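Local coordinates for protein short chain dehydrogenase (A0QTM2 homolog) (Mycobacterium thermoresistibile, PDB 3SC4) that probably acts as an NAD(P)-dependent oxidoreductase of the short-chain dehydrogenase/reductase family, though its substrate is not established, at residues Thr149-Arg155 with Lys170-Leu175; Ala103-Ile109 with Pro163-Met167; Asp95-Asn100 with Asn144-Leu150; Trp195-Thr199 with Leu268-Val274; Asp73-Gly77 with Gly122-Gly127. All coordinates share one frame; numbering follows the deposited sequence.

Contact 1: residues Thr149-Arg155 with Lys170-Leu175; sequences TLSPPIR and KYGMTL
Tyr171 and Lys170 turn to opposite ends of the loop 149-155 in a short-chain dehydrogenase fold. This loop leaves strand 146-149 and runs along helix 164-183, where Lys170 occupies the lysine position of the family's YxxxK motif. Bent at chi2 and chi3, the Lys170 chain curls so that NZ meets Leu150 O at 3.1 Å, almost in line with the carbonyl bond; Gln124 OE1 offers NZ a second, weak bond. Tyr171 reaches the other way. Ile154 crosses its ring obliquely, with CD1 4.2 Å from the ring centroid and 30° off the normal, an off-centre CH-pi contact. The phenol OH donates to Arg155 O at 2.5 Å, in the carbonyl plane and on a lone pair. Between these ends lies Thr174, whose OG1 donates to Pro152 O (2.6 Å) and takes a bond from Ser151 OG that is so short that its exact length is doubtful. Tyr171 also packs on Leu175 of the second subunit. At the strand end of the loop the Met173 methyl CE rests 3.6 Å from Thr149 CG2.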
# COMPACT_ATOMS: atom_id res chain seq x y z
N THR B 149 -3.04 -14.60 3.40
CA THR B 149 -2.93 -13.68 2.28
C THR B 149 -1.64 -13.99 1.58
O THR B 149 -0.61 -14.16 2.20
CB THR B 149 -3.01 -12.21 2.79
OG1 THR B 149 -4.30 -12.00 3.37
CG2 THR B 149 -2.85 -11.23 1.67
N LEU B 150 -1.72 -14.10 0.27
CA LEU B 150 -0.63 -14.63 -0.54
C LEU B 150 0.19 -13.46 -1.05
O LEU B 150 -0.04 -12.93 -2.16
CB LEU B 150 -1.19 -15.53 -1.64
CG LEU B 150 -1.41 -17.00 -1.22
CD1 LEU B 150 -1.85 -17.21 0.24
CD2 LEU B 150 -2.30 -17.76 -2.17
N SER B 151 1.14 -13.03 -0.20
CA SER B 151 1.89 -11.80 -0.42
C SER B 151 3.18 -11.87 0.37
O SER B 151 3.31 -12.73 1.23
CB SER B 151 1.05 -10.60 0.00
OG SER B 151 0.82 -10.66 1.39
N PRO B 152 4.14 -10.97 0.09
CA PRO B 152 5.49 -11.16 0.58
C PRO B 152 5.77 -10.39 1.84
O PRO B 152 5.02 -9.47 2.16
CB PRO B 152 6.32 -10.55 -0.54
CG PRO B 152 5.50 -9.38 -1.01
CD PRO B 152 4.05 -9.77 -0.76
N PRO B 153 6.86 -10.72 2.53
CA PRO B 153 7.36 -9.86 3.61
C PRO B 153 7.73 -8.50 3.07
O PRO B 153 8.12 -8.40 1.89
CB PRO B 153 8.66 -10.55 4.07
CG PRO B 153 8.65 -11.88 3.47
CD PRO B 153 7.79 -11.81 2.22
N ILE B 154 7.60 -7.50 3.94
CA ILE B 154 7.89 -6.13 3.63
C ILE B 154 9.39 -5.99 3.79
O ILE B 154 9.91 -6.04 4.91
CB ILE B 154 7.21 -5.14 4.56
CG1 ILE B 154 5.69 -5.40 4.66
CG2 ILE B 154 7.53 -3.73 4.14
CD1 ILE B 154 4.92 -5.25 3.40
N ARG B 155 10.06 -5.81 2.66
CA ARG B 155 11.50 -5.60 2.59
C ARG B 155 11.74 -4.15 2.12
O ARG B 155 11.25 -3.75 1.07
CB ARG B 155 12.09 -6.56 1.56
CG ARG B 155 11.92 -8.06 1.91
CD ARG B 155 13.14 -8.48 2.69
NE ARG B 155 13.72 -9.64 2.07
CZ ARG B 155 15.01 -9.97 2.10
NH1 ARG B 155 15.91 -9.23 2.71
NH2 ARG B 155 15.37 -11.09 1.50
N LYS B 170 1.58 -5.54 -3.89
CA LYS B 170 1.87 -6.72 -3.08
C LYS B 170 2.14 -6.33 -1.64
O LYS B 170 1.66 -6.99 -0.74
CB LYS B 170 3.04 -7.56 -3.62
CG LYS B 170 2.82 -8.22 -5.00
CD LYS B 170 1.50 -8.99 -5.15
CE LYS B 170 1.39 -10.21 -4.24
NZ LYS B 170 0.21 -11.09 -4.65
N TYR B 171 2.93 -5.29 -1.39
CA TYR B 171 3.15 -4.84 -0.03
C TYR B 171 1.84 -4.36 0.63
O TYR B 171 1.62 -4.56 1.84
CB TYR B 171 4.18 -3.71 0.01
CG TYR B 171 5.66 -4.14 -0.08
CD1 TYR B 171 6.04 -5.38 -0.55
CD2 TYR B 171 6.66 -3.26 0.27
CE1 TYR B 171 7.40 -5.73 -0.65
CE2 TYR B 171 7.98 -3.59 0.18
CZ TYR B 171 8.36 -4.83 -0.28
OH TYR B 171 9.70 -5.14 -0.35
N GLY B 172 0.98 -3.72 -0.16
CA GLY B 172 -0.33 -3.29 0.32
C GLY B 172 -1.18 -4.43 0.84
O GLY B 172 -1.81 -4.30 1.88
N MET B 173 -1.15 -5.57 0.13
CA MET B 173 -1.82 -6.82 0.58
C MET B 173 -1.25 -7.27 1.90
O MET B 173 -1.98 -7.60 2.82
CB MET B 173 -1.61 -7.99 -0.40
CG MET B 173 -2.56 -8.09 -1.49
SD MET B 173 -2.22 -9.51 -2.56
CE MET B 173 -3.16 -10.87 -1.87
N THR B 174 0.07 -7.33 1.99
CA THR B 174 0.72 -7.74 3.24
C THR B 174 0.36 -6.78 4.37
O THR B 174 -0.06 -7.19 5.45
CB THR B 174 2.24 -7.86 3.02
OG1 THR B 174 2.50 -8.99 2.13
CG2 THR B 174 3.00 -8.01 4.36
N LEU B 175 0.43 -5.48 4.13
CA LEU B 175 0.06 -4.52 5.19
C LEU B 175 -1.39 -4.69 5.66
O LEU B 175 -1.69 -4.56 6.86
CB LEU B 175 0.31 -3.09 4.71
CG LEU B 175 1.78 -2.69 4.62
CD1 LEU B 175 1.91 -1.32 3.98
CD2 LEU B 175 2.42 -2.72 6.02

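Contact 2: residues Ala103-Ile109 with Pro163-Met167; sequences AINLGSI and PTPYM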
# COMPACT_ATOMS: atom_id res chain seq x y z
N ALA B 103 -2.70 -9.84 -9.58
CA ALA B 103 -2.51 -9.16 -10.83
C ALA B 103 -1.05 -8.71 -10.86
O ALA B 103 -0.50 -8.29 -9.85
CB ALA B 103 -3.44 -7.98 -10.94
N ILE B 104 -0.43 -8.82 -12.03
CA ILE B 104 0.99 -8.58 -12.14
C ILE B 104 1.34 -7.79 -13.41
O ILE B 104 0.75 -7.98 -14.45
CB ILE B 104 1.75 -9.91 -12.11
CG1 ILE B 104 3.25 -9.65 -12.00
CG2 ILE B 104 1.37 -10.74 -13.33
CD1 ILE B 104 4.08 -10.84 -11.36
N ASN B 105 2.26 -6.84 -13.25
CA ASN B 105 2.92 -6.13 -14.32
C ASN B 105 4.21 -5.63 -13.66
O ASN B 105 4.16 -5.11 -12.55
CB ASN B 105 2.08 -4.98 -14.85
CG ASN B 105 2.80 -4.14 -15.90
OD1 ASN B 105 4.00 -3.91 -15.82
ND2 ASN B 105 2.05 -3.64 -16.86
N LEU B 106 5.35 -5.83 -14.33
CA LEU B 106 6.65 -5.61 -13.68
C LEU B 106 7.31 -4.35 -14.22
O LEU B 106 8.53 -4.16 -14.06
CB LEU B 106 7.56 -6.85 -13.85
CG LEU B 106 6.99 -8.19 -13.33
CD1 LEU B 106 7.99 -9.33 -13.49
CD2 LEU B 106 6.60 -8.09 -11.87
N GLY B 107 6.53 -3.50 -14.86
CA GLY B 107 7.07 -2.25 -15.38
C GLY B 107 7.20 -1.19 -14.30
O GLY B 107 6.70 -1.36 -13.18
N SER B 108 7.86 -0.10 -14.66
CA SER B 108 8.04 1.03 -13.78
C SER B 108 6.84 1.98 -13.82
O SER B 108 5.93 1.80 -14.61
CB SER B 108 9.28 1.81 -14.19
OG SER B 108 9.01 2.69 -15.29
N ILE B 109 6.85 3.00 -12.96
CA ILE B 109 5.83 4.04 -12.96
C ILE B 109 5.75 4.74 -14.32
O ILE B 109 4.68 5.22 -14.74
CB ILE B 109 6.11 5.04 -11.84
CG1 ILE B 109 5.06 6.16 -11.80
CG2 ILE B 109 7.51 5.64 -11.95
CD1 ILE B 109 4.95 6.86 -10.40
N PRO B 163 9.56 -3.40 -8.87
CA PRO B 163 9.05 -2.25 -9.59
C PRO B 163 7.87 -1.72 -8.82
O PRO B 163 7.18 -2.46 -8.18
CB PRO B 163 8.65 -2.82 -10.95
CG PRO B 163 8.38 -4.24 -10.70
CD PRO B 163 9.18 -4.67 -9.50
N THR B 164 7.65 -0.43 -8.93
CA THR B 164 6.81 0.32 -7.99
C THR B 164 5.33 -0.08 -7.96
O THR B 164 4.80 -0.39 -6.92
CB THR B 164 6.99 1.81 -8.23
OG1 THR B 164 8.37 2.13 -8.01
CG2 THR B 164 6.10 2.62 -7.33
N PRO B 165 4.68 -0.11 -9.10
CA PRO B 165 3.27 -0.49 -9.08
C PRO B 165 3.01 -1.83 -8.41
O PRO B 165 2.15 -1.95 -7.53
CB PRO B 165 2.90 -0.55 -10.57
CG PRO B 165 3.92 0.33 -11.23
CD PRO B 165 5.17 0.13 -10.47
N TYR B 166 3.73 -2.84 -8.84
CA TYR B 166 3.54 -4.19 -8.32
C TYR B 166 3.97 -4.29 -6.86
O TYR B 166 3.29 -4.90 -6.07
CB TYR B 166 4.29 -5.22 -9.18
CG TYR B 166 4.01 -6.66 -8.85
CD1 TYR B 166 2.73 -7.16 -8.92
CD2 TYR B 166 5.04 -7.51 -8.51
CE1 TYR B 166 2.47 -8.52 -8.61
CE2 TYR B 166 4.81 -8.84 -8.21
CZ TYR B 166 3.53 -9.35 -8.24
OH TYR B 166 3.32 -10.69 -7.94
N MET B 167 5.11 -3.69 -6.51
CA MET B 167 5.55 -3.68 -5.11
C MET B 167 4.50 -3.02 -4.24
O MET B 167 4.20 -3.50 -3.16
CB MET B 167 6.87 -2.96 -4.97
CG MET B 167 7.34 -2.81 -3.55
SD MET B 167 6.72 -1.28 -2.76
CE MET B 167 7.48 -0.00 -3.79
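Apolar contacts between the loop 103-109 and the start of helix 164-183 centre on the Tyr166 ring, which Ile104 and Leu106 meet from the same side. Ile104 comes over the ring: CG1 lies over one face, 3.9 Å from the centroid and 19° off the normal, a CH-pi contact, while CD1 comes within 3.5 Å of CZ. Ile104 has CG1 anti to its backbone N (chi1 -171°), which swings that branch over the ring. Leu106 runs beside the tyrosine, pointing the same way, and puts CD2 3.7 Å from CD2 of Tyr166. This is the tyrosine of the YxxxK motif of short-chain dehydrogenases, so the loop probably borders the active-site pocket. Carbonyl contacts form a second group. Ala103 O faces the ring edge, 3.2 Å from Tyr166 CE1, and Gly107 O touches two proline rings, 3.3 Å from Pro163 CB and 3.5 Å from Pro165 CD. No hydrogen bond crosses the contact. The polar bonds lie within the loop or reach beyond it: Gly107 N donates to Asn105 OD1 at 2.7 Å, closing an Asx turn, and Ile109 is bonded through its N and O to Glu183 and Gln133 of the second subunit.

Contact 3: residues Asp95-Asn100 with Asn144-Leu150; sequences DICVNN and NPHILTL
Two neighbouring strands at the middle of the Rossmann-type parallel sheet, 96-99 and 146-149, pair in register with their N-to-C directions only 11° apart. Five backbone hydrogen bonds join the strands in the usual parallel zigzag: His146 N donates to Asp95 O, Cys97 N to His146 O, Leu148 N to Cys97 O, Asn99 N to Leu148 O and Leu150 N to Asn99 O, all between 2.8 and 3.0 Å. Helix 114-135 covers the face that carries Cys97, Asn99, Ile147 and Thr149, while Ile96, His146 and Leu148 on the other face pack against helix 222-232. Cys97 CB touches Ile147 CG1 at 4.2 Å on the first of these faces. Asn99, the first asparagine of the NNAG-like motif of short-chain dehydrogenases, adds a side-chain rung. With CG beside the backbone N (chi1 -64°), its amide lies across towards the partner strand, and a second bond from ND2 to Ser132 OG of helix 114-135 fixes its rotation. At the strand ends, Asp95 forms a salt bridge with Arg142, and Leu150 turns its two methyls to different neighbours, CD1 to Val98 CG1 at 4.2 Å and CD2 to Asn100 OD1 at 3.3 Å. The hydrogen bond of the Asn99 side-chain amide is nearly straight (165°): Asn99 ND2 donates to Thr149 OG1 at 3.1 Å, with the oxygen close to the amide plane.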
# COMPACT_ATOMS: atom_id res chain seq x y z
N ASP B 95 -14.47 -20.45 8.18
CA ASP B 95 -13.31 -20.77 9.00
C ASP B 95 -12.03 -20.19 8.45
O ASP B 95 -11.17 -19.79 9.22
CB ASP B 95 -13.17 -22.29 9.07
CG ASP B 95 -14.26 -22.93 9.89
OD1 ASP B 95 -14.28 -22.65 11.11
OD2 ASP B 95 -15.10 -23.68 9.32
N ILE B 96 -11.92 -20.18 7.11
CA ILE B 96 -10.71 -19.83 6.42
C ILE B 96 -11.02 -18.85 5.26
O ILE B 96 -11.92 -19.08 4.46
CB ILE B 96 -10.05 -21.09 5.86
CG1 ILE B 96 -9.78 -22.08 6.98
CG2 ILE B 96 -8.72 -20.73 5.10
CD1 ILE B 96 -9.45 -23.44 6.47
N CYS B 97 -10.28 -17.75 5.24
CA CYS B 97 -10.33 -16.79 4.16
C CYS B 97 -8.94 -16.73 3.54
O CYS B 97 -7.98 -16.38 4.22
CB CYS B 97 -10.69 -15.42 4.71
SG CYS B 97 -10.68 -14.11 3.46
N VAL B 98 -8.82 -17.13 2.28
CA VAL B 98 -7.55 -17.04 1.58
C VAL B 98 -7.64 -15.97 0.51
O VAL B 98 -8.44 -16.07 -0.38
CB VAL B 98 -7.15 -18.36 0.92
CG1 VAL B 98 -5.93 -18.14 0.05
CG2 VAL B 98 -6.91 -19.42 1.97
N ASN B 99 -6.80 -14.95 0.63
CA ASN B 99 -6.70 -13.91 -0.38
C ASN B 99 -5.60 -14.26 -1.36
O ASN B 99 -4.41 -14.03 -1.10
CB ASN B 99 -6.41 -12.55 0.27
CG ASN B 99 -7.53 -12.09 1.17
OD1 ASN B 99 -8.64 -11.88 0.71
ND2 ASN B 99 -7.24 -11.95 2.45
N ASN B 100 -6.02 -14.84 -2.49
CA ASN B 100 -5.10 -15.29 -3.54
C ASN B 100 -5.25 -14.53 -4.87
O ASN B 100 -4.33 -14.51 -5.63
CB ASN B 100 -5.26 -16.81 -3.75
CG ASN B 100 -4.64 -17.31 -5.08
OD1 ASN B 100 -3.42 -17.25 -5.28
ND2 ASN B 100 -5.51 -17.80 -5.99
N ASN B 144 -11.14 -22.11 15.08
CA ASN B 144 -9.76 -21.73 14.86
C ASN B 144 -9.58 -20.91 13.56
O ASN B 144 -8.87 -21.30 12.66
CB ASN B 144 -8.96 -23.04 14.83
CG ASN B 144 -7.48 -22.81 14.73
OD1 ASN B 144 -6.92 -22.00 15.48
ND2 ASN B 144 -6.83 -23.52 13.78
N PRO B 145 -10.23 -19.75 13.46
CA PRO B 145 -10.33 -19.03 12.18
C PRO B 145 -9.03 -18.37 11.69
O PRO B 145 -8.30 -17.79 12.49
CB PRO B 145 -11.38 -17.95 12.47
CG PRO B 145 -11.31 -17.76 13.96
CD PRO B 145 -11.01 -19.09 14.52
N HIS B 146 -8.79 -18.44 10.38
CA HIS B 146 -7.56 -17.96 9.78
C HIS B 146 -7.82 -17.14 8.55
O HIS B 146 -8.53 -17.58 7.65
CB HIS B 146 -6.69 -19.15 9.33
CG HIS B 146 -5.70 -19.58 10.35
ND1 HIS B 146 -4.40 -19.10 10.36
CD2 HIS B 146 -5.81 -20.40 11.42
CE1 HIS B 146 -3.76 -19.63 11.38
NE2 HIS B 146 -4.59 -20.42 12.04
N ILE B 147 -7.21 -15.96 8.48
CA ILE B 147 -7.08 -15.29 7.20
C ILE B 147 -5.66 -15.49 6.71
O ILE B 147 -4.73 -15.29 7.46
CB ILE B 147 -7.37 -13.81 7.30
CG1 ILE B 147 -8.75 -13.59 7.95
CG2 ILE B 147 -7.28 -13.22 5.90
CD1 ILE B 147 -9.15 -12.11 8.21
N LEU B 148 -5.50 -15.86 5.45
CA LEU B 148 -4.17 -16.11 4.89
C LEU B 148 -4.08 -15.41 3.56
O LEU B 148 -4.94 -15.62 2.68
CB LEU B 148 -3.94 -17.60 4.69
CG LEU B 148 -2.52 -18.01 4.32
CD1 LEU B 148 -1.56 -17.76 5.45
CD2 LEU B 148 -2.51 -19.49 3.94
N THR B 149 -3.04 -14.60 3.40
CA THR B 149 -2.93 -13.68 2.28
C THR B 149 -1.64 -13.99 1.58
O THR B 149 -0.61 -14.16 2.20
CB THR B 149 -3.01 -12.21 2.79
OG1 THR B 149 -4.30 -12.00 3.37
CG2 THR B 149 -2.85 -11.23 1.67
N LEU B 150 -1.72 -14.10 0.27
CA LEU B 150 -0.63 -14.63 -0.54
C LEU B 150 0.19 -13.46 -1.05
O LEU B 150 -0.04 -12.93 -2.16
CB LEU B 150 -1.19 -15.53 -1.64
CG LEU B 150 -1.41 -17.00 -1.22
CD1 LEU B 150 -1.85 -17.21 0.24
CD2 LEU B 150 -2.30 -17.76 -2.17

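Contact 4: residues Trp195-Thr199 with Leu268-Val274; sequences WPRTT and LGVDLWV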
# COMPACT_ATOMS: atom_id res chain seq x y z
N TRP B 195 4.36 -16.72 1.27
CA TRP B 195 5.06 -16.41 0.02
C TRP B 195 6.13 -17.49 -0.27
O TRP B 195 6.81 -17.94 0.65
CB TRP B 195 5.72 -15.04 0.18
CG TRP B 195 6.22 -14.38 -1.10
CD1 TRP B 195 7.51 -14.09 -1.40
CD2 TRP B 195 5.44 -13.84 -2.15
NE1 TRP B 195 7.58 -13.45 -2.59
CE2 TRP B 195 6.32 -13.29 -3.09
CE3 TRP B 195 4.06 -13.81 -2.42
CZ2 TRP B 195 5.88 -12.70 -4.28
CZ3 TRP B 195 3.62 -13.23 -3.60
CH2 TRP B 195 4.54 -12.68 -4.52
N PRO B 196 6.30 -17.89 -1.53
CA PRO B 196 7.24 -18.96 -1.83
C PRO B 196 8.63 -18.41 -2.15
O PRO B 196 8.76 -17.31 -2.64
CB PRO B 196 6.62 -19.59 -3.07
CG PRO B 196 6.03 -18.44 -3.79
CD PRO B 196 5.62 -17.43 -2.75
N ARG B 197 9.66 -19.19 -1.90
CA ARG B 197 11.02 -18.70 -2.09
C ARG B 197 11.46 -18.73 -3.54
O ARG B 197 12.39 -18.01 -3.91
CB ARG B 197 12.03 -19.52 -1.28
CG ARG B 197 12.08 -19.18 0.15
CD ARG B 197 13.24 -19.87 0.83
NE ARG B 197 13.41 -19.38 2.19
CZ ARG B 197 14.28 -18.45 2.58
NH1 ARG B 197 15.10 -17.85 1.73
NH2 ARG B 197 14.33 -18.10 3.85
N THR B 198 10.85 -19.60 -4.34
CA THR B 198 11.21 -19.72 -5.74
C THR B 198 10.02 -19.33 -6.58
O THR B 198 8.92 -19.18 -6.05
CB THR B 198 11.56 -21.15 -6.09
OG1 THR B 198 10.34 -21.92 -6.15
CG2 THR B 198 12.52 -21.75 -5.05
N THR B 199 10.20 -19.20 -7.88
CA THR B 199 9.06 -19.07 -8.77
C THR B 199 8.35 -20.41 -8.75
O THR B 199 8.99 -21.43 -8.59
CB THR B 199 9.46 -18.78 -10.21
OG1 THR B 199 10.49 -19.70 -10.61
CG2 THR B 199 9.99 -17.40 -10.30
N LEU B 268 18.21 -23.68 -8.19
CA LEU B 268 16.89 -23.07 -8.16
C LEU B 268 16.98 -21.56 -8.22
O LEU B 268 17.93 -20.95 -7.72
CB LEU B 268 16.14 -23.51 -6.93
CG LEU B 268 15.71 -24.97 -6.92
CD1 LEU B 268 15.24 -25.41 -5.54
CD2 LEU B 268 14.60 -25.17 -7.95
N GLY B 269 15.99 -20.95 -8.86
CA GLY B 269 15.88 -19.49 -8.94
C GLY B 269 15.14 -18.93 -7.73
O GLY B 269 14.55 -19.69 -6.94
N VAL B 270 15.15 -17.61 -7.57
CA VAL B 270 14.51 -16.98 -6.41
C VAL B 270 13.29 -16.18 -6.80
O VAL B 270 13.26 -15.52 -7.82
CB VAL B 270 15.51 -16.07 -5.58
CG1 VAL B 270 16.53 -16.92 -4.88
CG2 VAL B 270 16.19 -14.98 -6.46
N ASP B 271 12.29 -16.21 -5.94
CA ASP B 271 11.09 -15.38 -6.11
C ASP B 271 11.52 -13.92 -5.89
O ASP B 271 12.59 -13.65 -5.35
CB ASP B 271 10.03 -15.82 -5.10
CG ASP B 271 8.62 -15.31 -5.40
OD1 ASP B 271 8.38 -14.69 -6.45
OD2 ASP B 271 7.72 -15.57 -4.58
N LEU B 272 10.70 -12.98 -6.32
CA LEU B 272 10.85 -11.60 -5.89
C LEU B 272 10.78 -11.53 -4.36
O LEU B 272 10.05 -12.29 -3.74
CB LEU B 272 9.73 -10.74 -6.47
CG LEU B 272 9.63 -10.59 -7.99
CD1 LEU B 272 8.53 -9.58 -8.37
CD2 LEU B 272 10.97 -10.19 -8.61
N TRP B 273 11.55 -10.61 -3.77
CA TRP B 273 11.55 -10.35 -2.33
C TRP B 273 12.16 -11.46 -1.50
O TRP B 273 11.94 -11.54 -0.31
CB TRP B 273 10.13 -9.93 -1.81
CG TRP B 273 9.66 -8.70 -2.50
CD1 TRP B 273 10.25 -7.49 -2.45
CD2 TRP B 273 8.55 -8.57 -3.40
NE1 TRP B 273 9.59 -6.59 -3.24
CE2 TRP B 273 8.52 -7.21 -3.83
CE3 TRP B 273 7.55 -9.43 -3.86
CZ2 TRP B 273 7.56 -6.71 -4.72
CZ3 TRP B 273 6.58 -8.93 -4.77
CH2 TRP B 273 6.61 -7.57 -5.17
N VAL B 274 12.98 -12.30 -2.13
CA VAL B 274 13.61 -13.42 -1.46
C VAL B 274 15.08 -13.50 -1.84
O VAL B 274 15.45 -13.33 -3.02
CB VAL B 274 12.88 -14.73 -1.81
CG1 VAL B 274 13.71 -15.95 -1.37
CG2 VAL B 274 11.50 -14.71 -1.15
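Asp271 lays its carboxylate over one face of the Trp195 indole, the two planes only 15° apart, with CG anti to the backbone N to bring it there. OD2 lies 2.9 Å from Trp195 NE1, yet it sits above the ring, where the N-H does not point. That N-H lies in the indole plane and goes instead to Leu272 O, at 3.0 Å and nearly straight (171°). The same OD2 comes within 2.8 Å of Pro196 O, two acceptors with no hydrogen bond between them, a meeting that is probably unfavourable. The backbone N of Asp271 donates to Arg197 O at 2.7 Å. Asp271 also begins a type II turn, which ends at Val274 and brings the next two contacts against the 195-199 loop. The Trp273 and Trp195 planes stand at 52°, with Trp195 CZ2 at the Trp273 ring edge, 3.7 Å from CE3. The Val274 side chain crosses that of Arg197 at about a right angle, and its CG1 also lies 3.5 Å from the backbone O of Arg197, while CG2 lies at the edge of the Trp195 indole. The contact thus fastens a segment close to the C-terminus onto the end of strand 190-195. Arg197 forms a salt bridge with Asp247 in helix 245-252, Trp273 and Leu272 press on helix 164-183, Val274 touches Leu244 of strand 242-244, and Tyr224 of helix 222-232 packs on Trp195 and Pro196.

Contact 5: residues Asp73-Gly77 with Gly122-Gly127; sequences DIRDG and GIQVRG
Ile74 packs onto bare helix backbone: its CG1 lies 3.7 Å from Gly127 CA and its CD1 3.5 Å from Ile123 O, where helix 114-135 widens into a pi-type turn at 122-126. The extended Ile74 chain, with CG1 anti to N (chi1 -173°), carries CD1 onto the backbone of Ile123 and Gly127. The Ile74 and Ile123 side chains cross at about a right angle, with Ile74 CG2 3.9 Å from Ile123 CG1. The loop 73-77 follows strand 66-71 of the Rossmann fold, and Asp73 occupies a position that is commonly acidic in relatives. It accepts from Arg75 N at OD1, forming an Asx turn. Arg126 supplies the polar link. Its extended chain brings NH1 to Arg75 O at 2.6 Å, well above the carbonyl plane and at a bent 131°, while a water bridges NH2 (2.9 Å) and Gly77 N (3.1 Å). Arg126 NE forms a salt bridge with Asp118 of the second subunit.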
# COMPACT_ATOMS: atom_id res chain seq x y z
N ASP B 73 -16.91 -10.25 -9.45
CA ASP B 73 -15.77 -9.36 -9.60
C ASP B 73 -15.32 -8.84 -8.23
O ASP B 73 -16.03 -8.05 -7.58
CB ASP B 73 -16.15 -8.20 -10.55
CG ASP B 73 -14.94 -7.37 -10.98
OD1 ASP B 73 -13.86 -7.53 -10.37
OD2 ASP B 73 -15.08 -6.55 -11.91
N ILE B 74 -14.15 -9.27 -7.79
CA ILE B 74 -13.56 -8.83 -6.51
C ILE B 74 -13.40 -7.30 -6.42
O ILE B 74 -13.20 -6.77 -5.34
CB ILE B 74 -12.17 -9.44 -6.34
CG1 ILE B 74 -11.57 -9.16 -4.97
CG2 ILE B 74 -11.21 -8.90 -7.43
CD1 ILE B 74 -10.26 -9.95 -4.73
N ARG B 75 -13.44 -6.61 -7.56
CA ARG B 75 -13.35 -5.16 -7.58
C ARG B 75 -14.70 -4.51 -7.35
O ARG B 75 -14.77 -3.31 -7.15
CB ARG B 75 -12.74 -4.67 -8.89
CG ARG B 75 -11.21 -4.72 -8.92
CD ARG B 75 -10.69 -4.56 -10.33
NE ARG B 75 -11.39 -5.40 -11.29
CZ ARG B 75 -11.41 -5.18 -12.60
NH1 ARG B 75 -10.76 -4.13 -13.10
NH2 ARG B 75 -12.07 -5.98 -13.41
N ASP B 76 -15.77 -5.31 -7.35
CA ASP B 76 -17.12 -4.81 -7.07
C ASP B 76 -17.47 -5.27 -5.67
O ASP B 76 -17.59 -6.47 -5.41
CB ASP B 76 -18.09 -5.33 -8.13
CG ASP B 76 -19.55 -4.97 -7.87
OD1 ASP B 76 -19.88 -4.41 -6.81
OD2 ASP B 76 -20.39 -5.28 -8.75
N GLY B 77 -17.62 -4.31 -4.77
CA GLY B 77 -17.80 -4.59 -3.36
C GLY B 77 -19.10 -5.30 -3.05
O GLY B 77 -19.18 -6.11 -2.12
N GLY B 122 -6.69 -2.54 -7.37
CA GLY B 122 -8.08 -2.96 -7.19
C GLY B 122 -8.21 -4.38 -6.70
O GLY B 122 -8.87 -4.65 -5.70
N ILE B 123 -7.57 -5.30 -7.40
CA ILE B 123 -7.73 -6.69 -7.08
C ILE B 123 -6.99 -7.05 -5.80
O ILE B 123 -7.49 -7.82 -4.99
CB ILE B 123 -7.26 -7.57 -8.24
CG1 ILE B 123 -8.20 -7.41 -9.44
CG2 ILE B 123 -7.25 -8.99 -7.81
CD1 ILE B 123 -7.74 -8.11 -10.73
N GLN B 124 -5.81 -6.50 -5.59
CA GLN B 124 -4.94 -6.97 -4.51
C GLN B 124 -5.05 -6.20 -3.19
O GLN B 124 -5.12 -6.82 -2.12
CB GLN B 124 -3.47 -7.05 -4.99
CG GLN B 124 -3.24 -8.27 -5.85
CD GLN B 124 -2.03 -8.22 -6.80
OE1 GLN B 124 -1.40 -9.26 -7.04
NE2 GLN B 124 -1.75 -7.04 -7.36
N VAL B 125 -5.01 -4.88 -3.25
CA VAL B 125 -5.03 -4.08 -2.03
C VAL B 125 -6.47 -3.89 -1.64
O VAL B 125 -6.88 -4.30 -0.58
CB VAL B 125 -4.37 -2.74 -2.23
CG1 VAL B 125 -4.33 -2.00 -0.91
CG2 VAL B 125 -2.96 -2.92 -2.83
N ARG B 126 -7.25 -3.30 -2.53
CA ARG B 126 -8.66 -3.11 -2.28
C ARG B 126 -9.38 -4.45 -2.14
O ARG B 126 -10.17 -4.66 -1.22
CB ARG B 126 -9.27 -2.28 -3.40
CG ARG B 126 -10.68 -1.81 -3.10
CD ARG B 126 -11.20 -0.90 -4.19
NE ARG B 126 -12.58 -0.44 -3.99
CZ ARG B 126 -13.67 -1.03 -4.47
NH1 ARG B 126 -13.57 -2.16 -5.16
NH2 ARG B 126 -14.88 -0.50 -4.26
N GLY B 127 -9.08 -5.38 -3.04
CA GLY B 127 -9.69 -6.69 -3.01
C GLY B 127 -9.43 -7.47 -1.72
O GLY B 127 -10.35 -8.06 -1.14
O HOH W 1 -17.59 -1.22 -5.05

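In the fold
Contact 4 brings a segment near the C-terminus onto the Rossmann-type fold that holds the other four. Contact 3 lies nearest the chain centre, in the parallel sheet; its strand 146-149 runs into the loop of contact 1, sharing Thr149 and Leu150. Contacts 1 and 2 use successive parts of helix 164-183, their centres 14 Å apart, and alternate along the chain. Contact 5 lies on helix 114-135, between the strands of contact 3; its Gln124 touches contacts 1 and 2. Contact 4 closes last, its centre about 25 Å from that of contact 5, and sets Trp195 and Trp273 against contacts 1 and 2. Contacts 1, 2 and 5 touch the second subunit, so the YxxxK helix borders it.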